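Enoyl-CoA hydratase, EchA12_1 (Mycobacterium marinum M, PDB 3QRE) probably hydrates enoyl-CoA thioesters in fatty acid metabolism, as a member of the crotonase-like enoyl-CoA hydratase/isomerase family. Local coordinates at residues 150-162 and 215-228. Numbering follows the deposited sequence.
Sequences LMCDVRFAAAGAK and VVTPEQLMPRALEY
Phe156 on strand 154-158 reaches across to helix segment 221-228, which runs back nearly antiparallel to the strand (163°, axes 8.8 Å apart). Its CB leaves the strand toward the helix, and CG, anti to the carbonyl carbon (chi1 -70°), swings the ring back toward the Val154 end, where Tyr228 lies. CB touches CD1 of Leu221 at 3.8 Å; farther out, CD2 meets CA of Ala225, while CD1 and CE1 lie against CG of Arg224. CE1 also lies over one face of the Arg224 guanidinium, whose plane is steeply inclined to the ring. At the far end CZ and CE2 point into the face of Tyr228, CZ 3.8 Å from Tyr228 CG, an edge-to-face pair with planes at 67°. Val154 CG1 approaches the same tyrosine at CE2, 4.0 Å away.

Where the helix begins, Leu221 CD2 packs on Ala158 CB (4.0 Å), and Pro218 lies beside the same methyl. Strand 214-216, at the border of the six-stranded sheet within this chain, joins strand 154-158 in parallel: Val216 N donates to Ala157 O (3.0 Å), and Ala159 N to Val216 O (2.8 Å). On the side of Ala157 and Val215, helix 203-208 packs on the sheet.

Arg224 thus offers Phe156 its CG and one guanidinium face while forming salt bridges with Glu227 and Glu214; Tyr228 offers its ring face, and its OH is hydrogen-bonded to Asp193 of a second subunit. Apolar packing therefore seats the helix on the sheet, while the tyrosine hydroxyl links this seam of the crotonase-like fold to the subunit interface.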
loop_
_atom_site.group_PDB
_atom_site.type_symbol
_atom_site.label_atom_id
_atom_site.label_comp_id
_atom_site.label_asym_id
_atom_site.label_seq_id
_atom_site.Cartn_x
_atom_site.Cartn_y
_atom_site.Cartn_z
ATOM N N LEU A 150 -2.349 12.717 9.452
ATOM C CA LEU A 150 -2.377 11.300 9.082
ATOM C C LEU A 150 -3.168 10.442 10.044
ATOM O O LEU A 150 -3.589 9.346 9.668
ATOM C CB LEU A 150 -0.955 10.747 8.933
ATOM C CG LEU A 150 -0.049 11.359 7.854
ATOM C CD1 LEU A 150 1.219 10.533 7.735
ATOM C CD2 LEU A 150 -0.751 11.465 6.485
ATOM N N MET A 151 -3.388 10.934 11.272
ATOM C CA MET A 151 -4.238 10.217 12.254
ATOM C C MET A 151 -5.733 10.369 11.926
ATOM O O MET A 151 -6.587 9.574 12.391
ATOM C CB MET A 151 -3.961 10.656 13.720
ATOM C CG MET A 151 -2.580 10.299 14.218
ATOM S SD MET A 151 -2.190 8.506 14.078
ATOM C CE MET A 151 -0.457 8.621 14.622
ATOM N N CYS A 152 -6.040 11.383 11.126
ATOM C CA CYS A 152 -7.408 11.611 10.709
ATOM C C CYS A 152 -7.900 10.510 9.764
ATOM O O CYS A 152 -7.115 9.800 9.149
ATOM C CB CYS A 152 -7.559 13.012 10.082
ATOM S SG CYS A 152 -7.203 14.336 11.264
ATOM N N ASP A 153 -9.213 10.364 9.667
ATOM C CA ASP A 153 -9.799 9.326 8.816
ATOM C C ASP A 153 -9.554 9.611 7.343
ATOM O O ASP A 153 -9.163 8.721 6.590
ATOM C CB ASP A 153 -11.296 9.216 9.118
ATOM C CG ASP A 153 -11.545 8.780 10.542
ATOM O OD1 ASP A 153 -11.449 7.587 10.788
ATOM O OD2 ASP A 153 -11.796 9.597 11.442
ATOM N N VAL A 154 -9.800 10.860 6.940
ATOM C CA VAL A 154 -9.747 11.260 5.527
ATOM C C VAL A 154 -9.120 12.633 5.414
ATOM O O VAL A 154 -9.380 13.515 6.257
ATOM C CB VAL A 154 -11.157 11.250 4.870
ATOM C CG1 VAL A 154 -11.066 11.581 3.404
ATOM C CG2 VAL A 154 -11.835 9.881 5.044
ATOM N N ARG A 155 -8.279 12.801 4.389
ATOM C CA ARG A 155 -7.578 14.058 4.138
ATOM C C ARG A 155 -7.870 14.667 2.749
ATOM O O ARG A 155 -7.734 14.000 1.711
ATOM C CB ARG A 155 -6.070 13.855 4.293
ATOM C CG ARG A 155 -5.573 13.678 5.747
ATOM C CD ARG A 155 -4.228 12.915 5.794
ATOM N NE ARG A 155 -4.377 11.519 5.345
ATOM C CZ ARG A 155 -4.990 10.570 6.048
ATOM N NH1 ARG A 155 -5.484 10.825 7.257
ATOM N NH2 ARG A 155 -5.102 9.361 5.552
ATOM N N PHE A 156 -8.250 15.947 2.747
ATOM C CA PHE A 156 -8.276 16.763 1.544
ATOM C C PHE A 156 -7.160 17.777 1.663
ATOM O O PHE A 156 -6.842 18.229 2.769
ATOM C CB PHE A 156 -9.613 17.472 1.384
ATOM C CG PHE A 156 -10.736 16.547 1.042
ATOM C CD1 PHE A 156 -11.003 16.231 -0.277
ATOM C CD2 PHE A 156 -11.501 15.964 2.046
ATOM C CE1 PHE A 156 -12.031 15.364 -0.610
ATOM C CE2 PHE A 156 -12.551 15.071 1.734
ATOM C CZ PHE A 156 -12.814 14.770 0.396
ATOM N N ALA A 157 -6.548 18.121 0.536
ATOM C CA ALA A 157 -5.474 19.087 0.560
ATOM C C ALA A 157 -5.673 20.138 -0.518
ATOM O O ALA A 157 -6.143 19.828 -1.626
ATOM C CB ALA A 157 -4.154 18.396 0.383
ATOM N N ALA A 158 -5.305 21.374 -0.185
ATOM C CA ALA A 158 -5.260 22.450 -1.156
ATOM C C ALA A 158 -4.084 22.232 -2.091
ATOM O O ALA A 158 -3.001 21.834 -1.642
ATOM C CB ALA A 158 -5.141 23.799 -0.445
ATOM N N ALA A 159 -4.302 22.499 -3.381
ATOM C CA ALA A 159 -3.252 22.535 -4.390
ATOM C C ALA A 159 -2.068 23.402 -3.952
ATOM O O ALA A 159 -2.256 24.491 -3.427
ATOM C CB ALA A 159 -3.828 23.028 -5.761
ATOM N N GLY A 160 -0.853 22.901 -4.145
ATOM C CA GLY A 160 0.355 23.590 -3.684
ATOM C C GLY A 160 0.761 23.435 -2.209
ATOM O O GLY A 160 1.849 23.885 -1.820
ATOM N N ALA A 161 -0.089 22.836 -1.371
ATOM C CA ALA A 161 0.204 22.768 0.069
ATOM C C ALA A 161 1.453 21.915 0.317
ATOM O O ALA A 161 1.596 20.849 -0.272
ATOM C CB ALA A 161 -0.972 22.237 0.830
ATOM N N LYS A 162 2.367 22.416 1.151
ATOM C CA LYS A 162 3.649 21.742 1.428
ATOM C C LYS A 162 3.590 20.758 2.597
ATOM O O LYS A 162 3.025 21.066 3.663
ATOM C CB LYS A 162 4.771 22.751 1.709
ATOM C CG LYS A 162 5.058 23.739 0.554
ATOM C CD LYS A 162 6.562 24.002 0.424
ATOM C CE LYS A 162 6.885 24.752 -0.859
ATOM N NZ LYS A 162 6.470 26.186 -0.762
ATOM N N VAL A 215 -6.788 16.320 -4.091
ATOM C CA VAL A 215 -6.316 17.709 -4.131
ATOM C C VAL A 215 -7.365 18.612 -4.800
ATOM O O VAL A 215 -7.807 18.340 -5.915
ATOM C CB VAL A 215 -4.966 17.835 -4.904
ATOM C CG1 VAL A 215 -4.475 19.294 -4.921
ATOM C CG2 VAL A 215 -3.916 16.919 -4.298
ATOM N N VAL A 216 -7.764 19.674 -4.121
ATOM C CA VAL A 216 -8.652 20.674 -4.730
ATOM C C VAL A 216 -7.984 22.055 -4.698
ATOM O O VAL A 216 -6.968 22.230 -4.006
ATOM C CB VAL A 216 -10.037 20.760 -4.014
ATOM C CG1 VAL A 216 -10.796 19.457 -4.142
ATOM C CG2 VAL A 216 -9.875 21.156 -2.560
ATOM N N THR A 217 -8.541 23.018 -5.443
ATOM C CA THR A 217 -8.103 24.427 -5.376
ATOM C C THR A 217 -8.264 24.976 -3.958
ATOM O O THR A 217 -9.142 24.506 -3.225
ATOM C CB THR A 217 -8.946 25.333 -6.305
ATOM O OG1 THR A 217 -10.331 25.287 -5.900
ATOM C CG2 THR A 217 -8.803 24.906 -7.760
ATOM N N PRO A 218 -7.429 25.966 -3.562
ATOM C CA PRO A 218 -7.575 26.530 -2.206
ATOM C C PRO A 218 -8.997 27.034 -1.900
ATOM O O PRO A 218 -9.527 26.750 -0.819
ATOM C CB PRO A 218 -6.537 27.662 -2.184
ATOM C CG PRO A 218 -5.456 27.159 -3.125
ATOM C CD PRO A 218 -6.240 26.507 -4.249
ATOM N N GLU A 219 -9.626 27.721 -2.850
ATOM C CA GLU A 219 -10.994 28.233 -2.665
ATOM C C GLU A 219 -11.999 27.103 -2.398
ATOM O O GLU A 219 -12.938 27.283 -1.612
ATOM C CB GLU A 219 -11.449 29.078 -3.869
ATOM N N GLN A 220 -11.798 25.948 -3.034
ATOM C CA GLN A 220 -12.760 24.853 -2.950
ATOM C C GLN A 220 -12.483 23.854 -1.809
ATOM O O GLN A 220 -13.263 22.930 -1.612
ATOM C CB GLN A 220 -12.885 24.128 -4.303
ATOM N N LEU A 221 -11.408 24.053 -1.044
ATOM C CA LEU A 221 -11.025 23.113 0.040
ATOM C C LEU A 221 -12.075 22.841 1.132
ATOM O O LEU A 221 -12.420 21.679 1.397
ATOM C CB LEU A 221 -9.695 23.519 0.685
ATOM C CG LEU A 221 -9.153 22.563 1.764
ATOM C CD1 LEU A 221 -8.874 21.159 1.215
ATOM C CD2 LEU A 221 -7.909 23.152 2.407
ATOM N N MET A 222 -12.558 23.896 1.779
ATOM C CA MET A 222 -13.575 23.738 2.814
ATOM C C MET A 222 -14.957 23.315 2.282
ATOM O O MET A 222 -15.579 22.442 2.879
ATOM C CB MET A 222 -13.665 24.981 3.707
ATOM C CG MET A 222 -12.450 25.144 4.624
ATOM S SD MET A 222 -12.279 23.736 5.763
ATOM C CE MET A 222 -13.732 23.960 6.791
ATOM N N PRO A 223 -15.440 23.919 1.170
ATOM C CA PRO A 223 -16.718 23.430 0.625
ATOM C C PRO A 223 -16.732 21.912 0.337
ATOM O O PRO A 223 -17.711 21.216 0.689
ATOM C CB PRO A 223 -16.896 24.268 -0.652
ATOM C CG PRO A 223 -16.292 25.592 -0.287
ATOM C CD PRO A 223 -15.106 25.258 0.626
ATOM N N ARG A 224 -15.638 21.419 -0.249
ATOM C CA ARG A 224 -15.448 19.998 -0.548
ATOM C C ARG A 224 -15.335 19.105 0.708
ATOM O O ARG A 224 -16.001 18.065 0.797
ATOM C CB ARG A 224 -14.236 19.812 -1.466
ATOM C CG ARG A 224 -13.985 18.380 -1.877
ATOM C CD ARG A 224 -14.975 17.863 -2.950
ATOM N NE ARG A 224 -14.764 16.430 -3.147
ATOM C CZ ARG A 224 -15.605 15.473 -2.748
ATOM N NH1 ARG A 224 -16.758 15.787 -2.160
ATOM N NH2 ARG A 224 -15.300 14.189 -2.957
ATOM N N ALA A 225 -14.517 19.516 1.676
ATOM C CA ALA A 225 -14.397 18.770 2.929
ATOM C C ALA A 225 -15.750 18.702 3.650
ATOM O O ALA A 225 -16.116 17.651 4.188
ATOM C CB ALA A 225 -13.314 19.379 3.841
ATOM N N LEU A 226 -16.495 19.817 3.637
ATOM C CA LEU A 226 -17.842 19.857 4.244
ATOM C C LEU A 226 -18.901 19.097 3.461
ATOM O O LEU A 226 -19.819 18.546 4.057
ATOM C CB LEU A 226 -18.329 21.292 4.463
ATOM C CG LEU A 226 -17.482 22.097 5.425
ATOM C CD1 LEU A 226 -17.824 23.594 5.252
ATOM C CD2 LEU A 226 -17.656 21.603 6.866
ATOM N N GLU A 227 -18.798 19.109 2.133
ATOM C CA GLU A 227 -19.725 18.367 1.267
ATOM C C GLU A 227 -19.587 16.887 1.618
ATOM O O GLU A 227 -20.549 16.234 2.028
ATOM C CB GLU A 227 -19.388 18.610 -0.214
ATOM C CG GLU A 227 -20.217 17.799 -1.231
ATOM C CD GLU A 227 -19.631 17.816 -2.666
ATOM O OE1 GLU A 227 -18.422 18.069 -2.846
ATOM O OE2 GLU A 227 -20.392 17.562 -3.625
ATOM N N TYR A 228 -18.357 16.396 1.498
ATOM C CA TYR A 228 -17.992 15.017 1.827
ATOM C C TYR A 228 -18.439 14.608 3.228
ATOM O O TYR A 228 -19.035 13.552 3.400
ATOM C CB TYR A 228 -16.479 14.819 1.632
ATOM C CG TYR A 228 -16.023 13.399 1.852
ATOM C CD1 TYR A 228 -16.184 12.442 0.867
ATOM C CD2 TYR A 228 -15.443 13.017 3.062
ATOM C CE1 TYR A 228 -15.779 11.145 1.070
ATOM C CE2 TYR A 228 -15.027 11.739 3.274
ATOM C CZ TYR A 228 -15.197 10.796 2.281
ATOM O OH TYR A 228 -14.786 9.505 2.511
#